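Local structure of signal recognition 54 kDa protein (Pyrococcus furiosus, 3DM5) at residues Q226-Q231 against S260-T265. The protein is the SRP54 subunit of the signal recognition particle, a multidomain protein that joins a P-loop GTPase-type domain to a signal-peptide-binding domain. Sequence-based numbering, arbitrary orientation.
Sequences QQAYNQ and SAVAAT. With SO4 (sulfate ion), chain N.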
loop_
_atom_site.group_PDB
_atom_site.type_symbol
_atom_site.label_atom_id
_atom_site.label_comp_id
_atom_site.label_asym_id
_atom_site.label_seq_id
_atom_site.Cartn_x
_atom_site.Cartn_y
_atom_site.Cartn_z
ATOM N N GLN A 226 2.710 9.442 19.823
ATOM C CA GLN A 226 3.432 10.483 20.545
ATOM C C GLN A 226 2.656 11.026 21.730
ATOM O O GLN A 226 3.203 11.799 22.498
ATOM C CB GLN A 226 3.795 11.630 19.612
ATOM C CG GLN A 226 2.619 12.481 19.207
ATOM C CD GLN A 226 3.039 13.660 18.371
ATOM O OE1 GLN A 226 2.874 13.664 17.144
ATOM N NE2 GLN A 226 3.624 14.661 19.020
ATOM N N GLN A 227 1.386 10.633 21.867
ATOM C CA GLN A 227 0.570 11.033 23.016
ATOM C C GLN A 227 1.045 10.394 24.314
ATOM O O GLN A 227 0.562 10.756 25.388
ATOM C CB GLN A 227 -0.905 10.670 22.825
ATOM C CG GLN A 227 -1.524 11.099 21.515
ATOM C CD GLN A 227 -2.977 10.667 21.403
ATOM O OE1 GLN A 227 -3.857 11.297 21.983
ATOM N NE2 GLN A 227 -3.234 9.578 20.663
ATOM N N ALA A 228 1.977 9.447 24.212
ATOM C CA ALA A 228 2.534 8.804 25.393
ATOM C C ALA A 228 3.376 9.770 26.205
ATOM O O ALA A 228 3.588 9.561 27.398
ATOM C CB ALA A 228 3.364 7.586 25.029
ATOM N N TYR A 229 3.879 10.810 25.554
ATOM C CA TYR A 229 4.752 11.759 26.219
ATOM C C TYR A 229 4.149 12.298 27.521
ATOM O O TYR A 229 4.723 12.137 28.595
ATOM C CB TYR A 229 5.083 12.927 25.298
ATOM C CG TYR A 229 5.979 13.929 25.964
ATOM C CD1 TYR A 229 7.361 13.750 25.969
ATOM C CD2 TYR A 229 5.458 15.036 26.616
ATOM C CE1 TYR A 229 8.209 14.663 26.593
ATOM C CE2 TYR A 229 6.303 15.967 27.245
ATOM C CZ TYR A 229 7.678 15.766 27.226
ATOM O OH TYR A 229 8.533 16.653 27.837
ATOM N N ASN A 230 2.993 12.940 27.410
ATOM C CA ASN A 230 2.350 13.570 28.556
ATOM C C ASN A 230 1.923 12.595 29.641
ATOM O O ASN A 230 1.985 12.933 30.820
ATOM C CB ASN A 230 1.191 14.471 28.114
ATOM C CG ASN A 230 1.676 15.820 27.613
ATOM O OD1 ASN A 230 2.604 16.402 28.174
ATOM N ND2 ASN A 230 1.059 16.317 26.551
ATOM N N GLN A 231 1.516 11.392 29.240
ATOM C CA GLN A 231 1.175 10.343 30.191
ATOM C C GLN A 231 2.408 9.893 30.950
ATOM O O GLN A 231 2.353 9.756 32.162
ATOM C CB GLN A 231 0.534 9.134 29.497
ATOM C CG GLN A 231 -0.683 9.483 28.676
ATOM C CD GLN A 231 -1.391 8.263 28.165
ATOM O OE1 GLN A 231 -0.901 7.139 28.309
ATOM N NE2 GLN A 231 -2.552 8.468 27.561
ATOM N N SER A 260 9.838 6.819 21.365
ATOM C CA SER A 260 10.597 8.054 21.287
ATOM C C SER A 260 10.006 9.094 22.244
ATOM O O SER A 260 10.720 9.892 22.864
ATOM C CB SER A 260 10.617 8.569 19.849
ATOM O OG SER A 260 9.298 8.777 19.381
ATOM N N ALA A 261 8.691 9.053 22.380
ATOM C CA ALA A 261 7.975 9.985 23.247
ATOM C C ALA A 261 8.296 9.764 24.735
ATOM O O ALA A 261 8.620 10.701 25.456
ATOM C CB ALA A 261 6.486 9.878 23.002
ATOM N N VAL A 262 8.193 8.509 25.166
ATOM C CA VAL A 262 8.518 8.098 26.516
ATOM C C VAL A 262 9.989 8.331 26.811
ATOM O O VAL A 262 10.344 8.757 27.904
ATOM C CB VAL A 262 8.179 6.600 26.771
ATOM C CG1 VAL A 262 8.866 6.109 28.030
ATOM C CG2 VAL A 262 6.676 6.390 26.878
ATOM N N ALA A 263 10.855 8.075 25.841
ATOM C CA ALA A 263 12.274 8.263 26.081
ATOM C C ALA A 263 12.642 9.762 26.212
ATOM O O ALA A 263 13.641 10.132 26.843
ATOM C CB ALA A 263 13.088 7.587 24.997
ATOM N N ALA A 264 11.826 10.617 25.607
ATOM C CA ALA A 264 12.085 12.042 25.609
ATOM C C ALA A 264 11.808 12.524 27.012
ATOM O O ALA A 264 12.131 13.639 27.414
ATOM C CB ALA A 264 11.168 12.731 24.638
ATOM N N THR A 265 11.199 11.644 27.767
ATOM C CA THR A 265 10.649 12.018 29.033
ATOM C C THR A 265 11.676 11.762 30.135
ATOM O O THR A 265 11.603 12.359 31.205
ATOM C CB THR A 265 9.415 11.176 29.261
ATOM O OG1 THR A 265 8.261 12.020 29.372
ATOM C CG2 THR A 265 9.614 10.256 30.461
HETATM S S SO4 N . -0.953 15.210 23.654
HETATM O O1 SO4 N . 0.303 14.465 23.785
HETATM O O2 SO4 N . -1.703 15.100 24.906
HETATM O O3 SO4 N . -0.640 16.603 23.330
HETATM O O4 SO4 N . -1.800 14.660 22.598
#
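Tyr229 and Ala261 form the nearest CA pair between 226-231 and 260-265, 4.7 Å apart, a short spacing consistent with the small side chain of Ala261 facing the other segment. Apolar contacts carry part of the join: Ala261 CB lies 4.1 Å from Tyr229 CB, while Ala228 CB meets Val262 CG2 at 4.0 Å. Ala261 CB also approaches a polar backbone atom, Gln226 O, at 3.8 Å. The aromatic contacts belong to Tyr229, whose CG, anti to the backbone N (chi1 180°) and beside the carbonyl carbon, carries the ring toward 260-265. Near the ring plane, its edge meets Ala261 O, 3.3 Å from CD1, and the methyl of Ala264, 4.0 Å from CE1. Thr265 OG1 instead sits over one ring face, 3.8 Å from CE1. No hydrogen bond joins the segments; contact is by packing, with Ala261 O and Thr265 OG1 as polar neighbours of the ring. Polar partners lie outside it: Asn230 ND2 makes a weak hydrogen bond to a sulfate ion, which Arg33 of the second subunit also binds, and Thr265 O accepts one from Lys236 NZ. Ala228 and Val262 both also touch Ile220 of strand 215-221, placing this close pair of helices against the largely parallel sheet of the P-loop GTPase-type α/β domain.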